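Local coordinates for HRDC domain-containing protein (PDB 3CYM) that is uncharacterised but probably acts as a 3'-5' exonuclease on nucleic acids, joining a ribonuclease D-like nuclease domain to HRDC-type helical domains, at residues R159-P162 and R163-N167; Y251-A254 and P255-L259; Q414-D418 and W419-L423. One frame throughout, in Å; residues are numbered along the deposited sequence.

In the fold
The three contacts follow one another along the chain, each at the entrance to a helix and each in a different domain. Contact 1 starts helix 163-174 in the exonuclease domain, whose mixed sheet supplies, from strand 40-47, D44 and E46 of the sodium site. Contact 2 starts the short helix 255-258 in the HRDC domain, and contact 3 starts helix 418-433 in the C-terminal HRDC-like domain. Contacts 1 and 2 have their centres about 24 Å apart and their nearest atoms about 10 Å apart; the centre of contact 3 is about 43 and 41 Å from those of contacts 1 and 2, on the opposite side of the chain's centre. The three do not touch one another, each being a separate helix start.

Contact 1 of 3, residues R159-P162 and R163-N167; sequences RPLP and RDWRN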
ATOM      1  N   ARG A 159      14.455   3.861  17.793  1.00 24.29           N
ATOM      2  CA  ARG A 159      15.852   3.413  17.905  1.00 18.58           C
ATOM      3  C   ARG A 159      16.295   3.404  19.373  1.00 18.87           C
ATOM      4  O   ARG A 159      15.936   4.297  20.121  1.00 22.26           O
ATOM      5  CB  ARG A 159      16.808   4.276  17.069  1.00 15.57           C
ATOM      6  CG  ARG A 159      16.547   4.293  15.568  1.00  6.36           C
ATOM      7  CD  ARG A 159      16.946   2.989  14.900  1.00 13.66           C
ATOM      8  NE  ARG A 159      16.734   3.041  13.455  1.00 17.63           N
ATOM      9  CZ  ARG A 159      15.598   2.732  12.834  1.00 20.05           C
ATOM     10  NH1 ARG A 159      14.526   2.337  13.519  1.00 21.58           N
ATOM     11  NH2 ARG A 159      15.535   2.820  11.514  1.00 18.20           N
ATOM     12  N   PRO A 160      17.047   2.371  19.801  1.00 23.48           N
ATOM     13  CA  PRO A 160      17.421   1.175  19.039  1.00 18.76           C
ATOM     14  C   PRO A 160      16.228   0.234  18.871  1.00 19.61           C
ATOM     15  O   PRO A 160      15.317   0.238  19.700  1.00 19.91           O
ATOM     16  CB  PRO A 160      18.501   0.529  19.904  1.00 17.14           C
ATOM     17  CG  PRO A 160      18.209   0.994  21.283  1.00 25.03           C
ATOM     18  CD  PRO A 160      17.586   2.346  21.173  1.00 19.14           C
ATOM     19  N   LEU A 161      16.215  -0.529  17.783  1.00 18.45           N
ATOM     20  CA  LEU A 161      15.155  -1.501  17.558  1.00 18.11           C
ATOM     21  C   LEU A 161      15.276  -2.649  18.562  1.00 18.83           C
ATOM     22  O   LEU A 161      16.347  -3.254  18.683  1.00 19.65           O
ATOM     23  CB  LEU A 161      15.180  -2.027  16.120  1.00 21.93           C
ATOM     24  CG  LEU A 161      14.689  -1.085  15.015  1.00 23.05           C
ATOM     25  CD1 LEU A 161      15.125  -1.570  13.653  1.00 27.84           C
ATOM     26  CD2 LEU A 161      13.173  -0.907  15.073  1.00 20.32           C
ATOM     27  N   PRO A 162      14.182  -2.929  19.301  1.00 19.09           N
ATOM     28  CA  PRO A 162      14.082  -4.028  20.274  1.00 18.11           C
ATOM     29  C   PRO A 162      14.311  -5.394  19.624  1.00 19.96           C
ATOM     30  O   PRO A 162      14.112  -5.543  18.415  1.00 21.39           O
ATOM     31  CB  PRO A 162      12.629  -3.939  20.761  1.00 18.99           C
ATOM     32  CG  PRO A 162      12.168  -2.565  20.412  1.00 19.97           C
ATOM     33  CD  PRO A 162      12.932  -2.145  19.211  1.00 18.71           C
ATOM     34  N   ARG A 163      14.703  -6.383  20.425  1.00 18.25           N
ATOM     35  CA  ARG A 163      15.032  -7.704  19.906  1.00 17.72           C
ATOM     36  C   ARG A 163      13.820  -8.443  19.323  1.00 15.65           C
ATOM     37  O   ARG A 163      13.954  -9.148  18.332  1.00 18.90           O
ATOM     38  CB  ARG A 163      15.737  -8.558  20.969  1.00 15.83           C
ATOM     39  CG  ARG A 163      16.446  -9.793  20.394  1.00 18.63           C
ATOM     40  CD  ARG A 163      17.207 -10.583  21.442  1.00 25.25           C
ATOM     41  NE  ARG A 163      17.204 -12.007  21.115  1.00 38.11           N
ATOM     42  CZ  ARG A 163      18.203 -12.663  20.530  1.00 40.70           C
ATOM     43  NH1 ARG A 163      18.074 -13.960  20.279  1.00 44.40           N
ATOM     44  NH2 ARG A 163      19.329 -12.038  20.197  1.00 42.97           N
ATOM     45  N   ASP A 164      12.652  -8.268  19.938  1.00 20.74           N
ATOM     46  CA  ASP A 164      11.400  -8.862  19.448  1.00 15.70           C
ATOM     47  C   ASP A 164      11.007  -8.353  18.063  1.00 13.96           C
ATOM     48  O   ASP A 164      10.553  -9.141  17.212  1.00  8.71           O
ATOM     49  CB  ASP A 164      10.250  -8.581  20.415  1.00 25.48           C
ATOM     50  CG  ASP A 164      10.373  -9.346  21.717  1.00 37.04           C
ATOM     51  OD1 ASP A 164      10.608 -10.576  21.679  1.00 49.55           O
ATOM     52  OD2 ASP A 164      10.215  -8.709  22.782  1.00 45.27           O
ATOM     53  N   TRP A 165      11.200  -7.045  17.849  1.00 10.70           N
ATOM     54  CA  TRP A 165      10.886  -6.369  16.583  1.00 14.30           C
ATOM     55  C   TRP A 165      11.837  -6.818  15.482  1.00 15.52           C
ATOM     56  O   TRP A 165      11.409  -7.061  14.345  1.00 16.61           O
ATOM     57  CB  TRP A 165      10.999  -4.851  16.738  1.00 19.43           C
ATOM     58  CG  TRP A 165       9.971  -4.196  17.624  1.00 16.98           C
ATOM     59  CD1 TRP A 165       9.198  -4.791  18.583  1.00 20.53           C
ATOM     60  CD2 TRP A 165       9.648  -2.802  17.659  1.00 22.98           C
ATOM     61  NE1 TRP A 165       8.398  -3.854  19.197  1.00 27.67           N
ATOM     62  CE2 TRP A 165       8.657  -2.624  18.653  1.00 20.38           C
ATOM     63  CE3 TRP A 165      10.091  -1.683  16.936  1.00 21.86           C
ATOM     64  CZ2 TRP A 165       8.105  -1.372  18.946  1.00 16.94           C
ATOM     65  CZ3 TRP A 165       9.543  -0.450  17.220  1.00 17.89           C
ATOM     66  CH2 TRP A 165       8.563  -0.298  18.224  1.00 18.19           C
ATOM     67  N   ARG A 166      13.128  -6.899  15.824  1.00 17.40           N
ATOM     68  CA  ARG A 166      14.153  -7.402  14.912  0.50 16.79           C
ATOM     69  C   ARG A 166      13.827  -8.833  14.504  1.00 14.77           C
ATOM     70  O   ARG A 166      14.019  -9.210  13.362  1.00 19.11           O
ATOM     71  CB  ARG A 166      15.543  -7.337  15.555  0.50 15.82           C
ATOM     72  CG  ARG A 166      16.188  -5.952  15.526  0.50 18.23           C
ATOM     73  CD  ARG A 166      17.671  -6.005  15.883  0.50 18.28           C
ATOM     74  NE  ARG A 166      17.904  -6.086  17.327  0.50 20.27           N
ATOM     75  CZ  ARG A 166      18.288  -7.184  17.976  0.50 16.69           C
ATOM     76  NH1 ARG A 166      18.490  -8.318  17.322  0.50 20.51           N
ATOM     77  NH2 ARG A 166      18.472  -7.146  19.289  0.50 16.90           N
ATOM     78  N   ASN A 167      13.327  -9.612  15.463  1.00 19.60           N
ATOM     79  CA  ASN A 167      12.885 -10.991  15.238  1.00 18.84           C
ATOM     80  C   ASN A 167      11.695 -11.080  14.274  1.00 20.03           C
ATOM     81  O   ASN A 167      11.696 -11.917  13.354  1.00 19.08           O
ATOM     82  CB  ASN A 167      12.559 -11.667  16.577  1.00 17.59           C
ATOM     83  CG  ASN A 167      12.228 -13.125  16.429  1.00 22.43           C
ATOM     84  OD1 ASN A 167      12.930 -13.865  15.751  1.00 16.93           O
ATOM     85  ND2 ASN A 167      11.152 -13.552  17.072  1.00 25.25           N
TER
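The indole of W165 carries the ring of P162 on one face and a methyl of L161 at its edge. P162 CG stands over the five-membered ring, 3.8 Å from its centroid and 12° off the normal, a CH-pi contact at the N-cap of helix 163-174. L161 CD2 meets the six-membered ring near its plane, 3.7 Å from CE3 of W165. R166 is modelled in two conformers; in the one described its NE comes near L161 O, and its NH1 is hydrogen-bonded to P18 O.

Proline suits this position because it has no N-H that needs a partner and presents its apolar CG and CD to the indole. W165 CG lies anti to its own carbonyl carbon (chi1 -68°), which swings the indole back under P162; H151 and W156 also meet the indole ring. With an alanine here, the P162 ring would probably lose the surface it rests on, and the L161 methyl would lack its aromatic neighbour.

Further along, this helix bears D172, which with D44 and E46 forms the sodium site of the exonuclease domain, W165 being about 11 Å from a bound sodium ion. The first helical bond runs from R166 N to P162 O, 3.1 Å long and nearly straight, with an N-H...O angle of 166°.

Contact 2 of 3, residues Y251-A254 and P255-L259; sequences YDIA and PTLLL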
ATOM      1  N   TYR A 251       7.713  18.283   9.871  1.00 29.39           N
ATOM      2  CA  TYR A 251       7.991  17.764  11.209  1.00 29.38           C
ATOM      3  C   TYR A 251       8.021  16.238  11.300  1.00 27.68           C
ATOM      4  O   TYR A 251       8.227  15.691  12.387  1.00 25.26           O
ATOM      5  CB  TYR A 251       7.002  18.344  12.218  1.00 28.85           C
ATOM      6  CG  TYR A 251       7.306  19.776  12.567  1.00 31.25           C
ATOM      7  CD1 TYR A 251       8.210  20.083  13.576  1.00 35.56           C
ATOM      8  CD2 TYR A 251       6.710  20.824  11.880  1.00 32.27           C
ATOM      9  CE1 TYR A 251       8.505  21.394  13.900  1.00 36.75           C
ATOM     10  CE2 TYR A 251       6.999  22.144  12.198  1.00 35.42           C
ATOM     11  CZ  TYR A 251       7.896  22.418  13.210  1.00 32.82           C
ATOM     12  OH  TYR A 251       8.193  23.717  13.537  1.00 31.77           O
ATOM     13  N   ASP A 252       7.813  15.577  10.158  1.00 24.08           N
ATOM     14  CA  ASP A 252       7.893  14.113  10.009  1.00 19.77           C
ATOM     15  C   ASP A 252       6.976  13.377  10.995  1.00 19.79           C
ATOM     16  O   ASP A 252       7.433  12.654  11.881  1.00 14.97           O
ATOM     17  CB  ASP A 252       9.350  13.639  10.100  1.00 21.88           C
ATOM     18  CG  ASP A 252       9.534  12.208   9.648  1.00 19.01           C
ATOM     19  OD1 ASP A 252       8.612  11.643   9.014  1.00 19.51           O
ATOM     20  OD2 ASP A 252      10.612  11.649   9.933  1.00 23.73           O
ATOM     21  N   ILE A 253       5.674  13.584  10.830  1.00 18.88           N
ATOM     22  CA  ILE A 253       4.672  13.038  11.736  1.00 20.31           C
ATOM     23  C   ILE A 253       3.383  12.810  10.948  1.00 18.58           C
ATOM     24  O   ILE A 253       3.103  13.548  10.001  1.00 20.70           O
ATOM     25  CB  ILE A 253       4.469  13.981  12.984  1.00 20.06           C
ATOM     26  CG1 ILE A 253       3.526  13.358  14.027  1.00 15.93           C
ATOM     27  CG2 ILE A 253       4.067  15.396  12.554  1.00 20.89           C
ATOM     28  CD1 ILE A 253       3.367  14.177  15.291  1.00 15.03           C
ATOM     29  N   ALA A 254       2.631  11.767  11.311  1.00 17.77           N
ATOM     30  CA  ALA A 254       1.329  11.481  10.701  1.00 18.74           C
ATOM     31  C   ALA A 254       0.414  12.696  10.832  1.00 18.03           C
ATOM     32  O   ALA A 254       0.219  13.190  11.939  1.00 22.01           O
ATOM     33  CB  ALA A 254       0.696  10.273  11.357  1.00 15.37           C
ATOM     34  N   PRO A 255      -0.124  13.194   9.699  1.00 22.25           N
ATOM     35  CA  PRO A 255      -0.948  14.410   9.637  1.00 20.11           C
ATOM     36  C   PRO A 255      -2.063  14.494  10.683  1.00 22.37           C
ATOM     37  O   PRO A 255      -2.280  15.561  11.256  1.00 19.41           O
ATOM     38  CB  PRO A 255      -1.540  14.356   8.233  1.00 20.73           C
ATOM     39  CG  PRO A 255      -0.540  13.608   7.440  1.00 24.15           C
ATOM     40  CD  PRO A 255       0.076  12.606   8.360  1.00 20.43           C
ATOM     41  N   THR A 256      -2.729  13.370  10.953  1.00 22.26           N
ATOM     42  CA  THR A 256      -3.855  13.343  11.889  1.00 20.48           C
ATOM     43  C   THR A 256      -3.438  13.389  13.362  1.00 21.41           C
ATOM     44  O   THR A 256      -4.290  13.449  14.254  1.00 17.77           O
ATOM     45  CB  THR A 256      -4.756  12.132  11.644  1.00 19.85           C
ATOM     46  OG1 THR A 256      -3.947  10.958  11.569  1.00 22.65           O
ATOM     47  CG2 THR A 256      -5.539  12.300  10.341  1.00 16.60           C
ATOM     48  N   LEU A 257      -2.131  13.341  13.614  1.00 19.88           N
ATOM     49  CA  LEU A 257      -1.604  13.590  14.949  1.00 19.20           C
ATOM     50  C   LEU A 257      -1.498  15.091  15.216  1.00 22.10           C
ATOM     51  O   LEU A 257      -1.542  15.534  16.364  1.00 26.09           O
ATOM     52  CB  LEU A 257      -0.253  12.886  15.153  1.00 18.43           C
ATOM     53  CG  LEU A 257      -0.307  11.376  15.422  1.00 17.63           C
ATOM     54  CD1 LEU A 257       1.048  10.721  15.223  1.00 17.47           C
ATOM     55  CD2 LEU A 257      -0.823  11.108  16.826  1.00 18.34           C
ATOM     56  N   LEU A 258      -1.372  15.873  14.147  1.00 25.04           N
ATOM     57  CA  LEU A 258      -1.274  17.327  14.259  1.00 23.16           C
ATOM     58  C   LEU A 258      -2.638  17.988  14.385  1.00 22.19           C
ATOM     59  O   LEU A 258      -2.802  18.972  15.101  1.00 21.66           O
ATOM     60  CB  LEU A 258      -0.536  17.897  13.051  1.00 20.53           C
ATOM     61  CG  LEU A 258       0.940  17.532  12.945  1.00 23.39           C
ATOM     62  CD1 LEU A 258       1.592  18.400  11.884  1.00 18.96           C
ATOM     63  CD2 LEU A 258       1.658  17.686  14.303  1.00 20.14           C
ATOM     64  N   LEU A 259      -3.610  17.438  13.666  1.00 22.82           N
ATOM     65  CA  LEU A 259      -4.957  17.975  13.625  1.00 18.53           C
ATOM     66  C   LEU A 259      -5.883  16.860  13.141  1.00 21.52           C
ATOM     67  O   LEU A 259      -5.630  16.223  12.109  1.00 23.17           O
ATOM     68  CB  LEU A 259      -5.013  19.212  12.705  1.00 12.80           C
ATOM     69  CG  LEU A 259      -6.314  20.006  12.561  1.00 11.67           C
ATOM     70  CD1 LEU A 259      -6.676  20.749  13.841  1.00  5.16           C
ATOM     71  CD2 LEU A 259      -6.192  20.973  11.399  1.00 13.04           C
TER
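I253 packs its branched side chain against both L257 and L258, making the apolar centre of the turn that leads into the short helix 255-258 of the HRDC domain. Its CG1 arm lies anti to the backbone N (chi1 -174°), which brings I253 CD1 within 3.8 Å of L257 CB and sets I253 CG1 beside L257 CD1; these two side chains cross at about a right angle. The other branch, I253 CG2, takes L258 CD2 at 3.8 Å. A beta-branched residue suits the place: CG1 rests mainly on L257 and CG2 on L258, with CD1 near both.

Around this centre, Y303 and I306 touch I253, while L247 of helix 231-250 packs on L258. A254 is small enough to sit close in: its CB lies 3.9 Å from L257 CD1. P255, lacking an N-H, fits the first turn, where a backbone donor would have no helical acceptor.

At the polar edge, D252, the positive-phi residue just after helix 231-250, forms a salt bridge with R52, and A254 is backbone-bonded to F51. The turn itself is closed by an i to i+3 bond, L257 N donating to A254 O at 2.9 Å with an N-H...O angle of 155°.

Contact 3 of 3, residues Q414-D418 and W419-L423; sequences QGARD and WQVSL
W419 lays its indole beside R417 in the first turn of helix 418-433, with W419 CD1 3.7 Å from R417 CB. Its CG stands between the backbone N and the carbonyl carbon (chi1 71°), a torsion that carries the ring back toward the start of the helix. Over the centre of one indole face lies CG of Q420, 3.4 Å above the plane, and W419 NE1 is hydrogen-bonded to OE1 of E199.

Q420 comes next, and as the N3 residue it returns to the N-cap: its OE1 accepts R417 N at 3.1 Å with a fairly straight 161° angle. This is the capping-box bond from the N3 side only, since the arginine at the N-cap has no side-chain acceptor to give the reciprocal one. A glutamine can do this without adding charge. The same OE1 sits over the face of the R417 guanidinium, 3.6 Å from R417 CZ, with the two planes 41° apart; its partial negative charge would probably be favourable there. Meanwhile R417 NH2 reaches G415 O at 2.8 Å, in the guanidinium plane.

V421 N bonds almost linearly to R417 O at 3.0 Å, while V421 CG2 rests 4.1 Å from A416 CB, a loose hydrophobic staple. S422 N donates to D418 O at 2.9 Å, and S422 OG donates to the same oxygen from the opposite face of its carbonyl plane, so two donors hold it.

Before all this, G415 ends helix 407-414 with a Schellman motif, its positive phi calling for glycine. The whole turn leans on helix 193-207: R417 and W419 share E199, W419 stacks on W195, L423 touches W195, and Y202 makes a cation-pi contact with R417, while A416 packs on Y392 of helix 390-397.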
ATOM      1  N   GLN A 414      -7.137  -0.760 -21.255  1.00 25.65           N
ATOM      2  CA  GLN A 414      -7.482  -0.519 -19.849  1.00 27.27           C
ATOM      3  C   GLN A 414      -6.332  -0.878 -18.910  1.00 21.19           C
ATOM      4  O   GLN A 414      -6.203  -0.312 -17.818  1.00 22.49           O
ATOM      5  CB  GLN A 414      -8.742  -1.301 -19.448  1.00 26.67           C
ATOM      6  CG  GLN A 414     -10.049  -0.692 -19.928  1.00 25.24           C
ATOM      7  CD  GLN A 414     -10.471   0.521 -19.122  1.00 28.06           C
ATOM      8  OE1 GLN A 414     -10.881   0.399 -17.974  1.00 17.91           O
ATOM      9  NE2 GLN A 414     -10.376   1.697 -19.725  1.00 17.93           N
ATOM     10  N   GLY A 415      -5.503  -1.824 -19.341  1.00 22.40           N
ATOM     11  CA  GLY A 415      -4.349  -2.266 -18.565  1.00 18.73           C
ATOM     12  C   GLY A 415      -4.378  -3.734 -18.181  1.00 20.34           C
ATOM     13  O   GLY A 415      -3.552  -4.178 -17.372  1.00 19.74           O
ATOM     14  N   ALA A 416      -5.332  -4.481 -18.743  1.00 14.70           N
ATOM     15  CA  ALA A 416      -5.396  -5.931 -18.546  1.00 15.56           C
ATOM     16  C   ALA A 416      -4.276  -6.632 -19.282  1.00 18.08           C
ATOM     17  O   ALA A 416      -3.899  -6.248 -20.391  1.00 24.26           O
ATOM     18  CB  ALA A 416      -6.746  -6.495 -18.992  1.00 14.17           C
ATOM     19  N   ARG A 417      -3.773  -7.692 -18.669  1.00 23.01           N
ATOM     20  CA  ARG A 417      -2.652  -8.436 -19.215  1.00 19.41           C
ATOM     21  C   ARG A 417      -3.089  -9.309 -20.373  1.00 21.40           C
ATOM     22  O   ARG A 417      -4.278  -9.613 -20.512  1.00 25.00           O
ATOM     23  CB  ARG A 417      -1.991  -9.267 -18.115  1.00 14.50           C
ATOM     24  CG  ARG A 417      -0.898  -8.527 -17.370  1.00 11.91           C
ATOM     25  CD  ARG A 417      -1.426  -7.309 -16.636  1.00 22.89           C
ATOM     26  NE  ARG A 417      -1.957  -7.685 -15.333  1.00 16.34           N
ATOM     27  CZ  ARG A 417      -2.879  -7.007 -14.659  1.00 15.56           C
ATOM     28  NH1 ARG A 417      -3.270  -7.449 -13.475  1.00 11.07           N
ATOM     29  NH2 ARG A 417      -3.418  -5.905 -15.158  1.00 14.30           N
ATOM     30  N   ASP A 418      -2.124  -9.687 -21.207  1.00 20.49           N
ATOM     31  CA  ASP A 418      -2.377 -10.538 -22.364  1.00 21.40           C
ATOM     32  C   ASP A 418      -3.090 -11.839 -22.010  1.00 17.73           C
ATOM     33  O   ASP A 418      -3.991 -12.249 -22.729  1.00 17.76           O
ATOM     34  CB  ASP A 418      -1.075 -10.848 -23.109  1.00 22.63           C
ATOM     35  CG  ASP A 418      -0.405  -9.607 -23.674  1.00 28.78           C
ATOM     36  OD1 ASP A 418      -1.014  -8.512 -23.650  1.00 28.04           O
ATOM     37  OD2 ASP A 418       0.744  -9.737 -24.149  1.00 34.05           O
ATOM     38  N   TRP A 419      -2.705 -12.477 -20.902  1.00 18.37           N
ATOM     39  CA  TRP A 419      -3.349 -13.731 -20.494  1.00 17.95           C
ATOM     40  C   TRP A 419      -4.814 -13.537 -20.096  1.00 18.79           C
ATOM     41  O   TRP A 419      -5.637 -14.421 -20.322  1.00 18.30           O
ATOM     42  CB  TRP A 419      -2.574 -14.446 -19.379  1.00 19.13           C
ATOM     43  CG  TRP A 419      -2.623 -13.792 -18.012  1.00 12.84           C
ATOM     44  CD1 TRP A 419      -1.747 -12.869 -17.516  1.00 17.97           C
ATOM     45  CD2 TRP A 419      -3.579 -14.033 -16.968  1.00 13.19           C
ATOM     46  NE1 TRP A 419      -2.099 -12.511 -16.236  1.00 19.91           N
ATOM     47  CE2 TRP A 419      -3.213 -13.219 -15.868  1.00 13.86           C
ATOM     48  CE3 TRP A 419      -4.706 -14.860 -16.851  1.00 12.28           C
ATOM     49  CZ2 TRP A 419      -3.947 -13.191 -14.672  1.00 13.27           C
ATOM     50  CZ3 TRP A 419      -5.428 -14.840 -15.658  1.00 17.49           C
ATOM     51  CH2 TRP A 419      -5.047 -14.008 -14.587  1.00 12.40           C
ATOM     52  N   GLN A 420      -5.119 -12.372 -19.525  1.00 15.79           N
ATOM     53  CA  GLN A 420      -6.463 -12.053 -19.071  1.00 13.25           C
ATOM     54  C   GLN A 420      -7.358 -11.822 -20.267  1.00 13.47           C
ATOM     55  O   GLN A 420      -8.452 -12.352 -20.318  1.00 17.06           O
ATOM     56  CB  GLN A 420      -6.461 -10.834 -18.157  1.00  8.00           C
ATOM     57  CG  GLN A 420      -5.580 -10.999 -16.948  1.00 11.56           C
ATOM     58  CD  GLN A 420      -5.685  -9.865 -15.984  1.00 11.32           C
ATOM     59  OE1 GLN A 420      -5.602  -8.698 -16.363  1.00 20.77           O
ATOM     60  NE2 GLN A 420      -5.873 -10.194 -14.719  1.00 16.38           N
ATOM     61  N   VAL A 421      -6.851 -11.063 -21.236  1.00 16.44           N
ATOM     62  CA  VAL A 421      -7.516 -10.807 -22.520  1.00 18.44           C
ATOM     63  C   VAL A 421      -7.755 -12.093 -23.331  1.00 15.46           C
ATOM     64  O   VAL A 421      -8.858 -12.329 -23.808  1.00 15.75           O
ATOM     65  CB  VAL A 421      -6.719  -9.764 -23.353  1.00 14.23           C
ATOM     66  CG1 VAL A 421      -7.338  -9.559 -24.723  1.00 19.27           C
ATOM     67  CG2 VAL A 421      -6.652  -8.441 -22.613  1.00 13.15           C
ATOM     68  N   SER A 422      -6.726 -12.922 -23.466  1.00 14.23           N
ATOM     69  CA  SER A 422      -6.845 -14.210 -24.149  1.00 14.15           C
ATOM     70  C   SER A 422      -7.836 -15.178 -23.506  1.00 15.89           C
ATOM     71  O   SER A 422      -8.509 -15.926 -24.204  1.00 18.19           O
ATOM     72  CB  SER A 422      -5.480 -14.875 -24.239  1.00 17.87           C
ATOM     73  OG  SER A 422      -4.606 -14.089 -25.028  1.00 20.30           O
ATOM     74  N   LEU A 423      -7.921 -15.154 -22.178  1.00 17.61           N
ATOM     75  CA  LEU A 423      -8.849 -16.004 -21.437  1.00 16.63           C
ATOM     76  C   LEU A 423     -10.285 -15.490 -21.486  1.00 16.39           C
ATOM     77  O   LEU A 423     -11.231 -16.266 -21.503  1.00 17.45           O
ATOM     78  CB  LEU A 423      -8.392 -16.136 -19.982  1.00 18.20           C
ATOM     79  CG  LEU A 423      -9.067 -17.156 -19.066  1.00 19.43           C
ATOM     80  CD1 LEU A 423      -8.894 -18.590 -19.581  1.00 19.85           C
ATOM     81  CD2 LEU A 423      -8.537 -17.012 -17.654  1.00  9.43           C
TER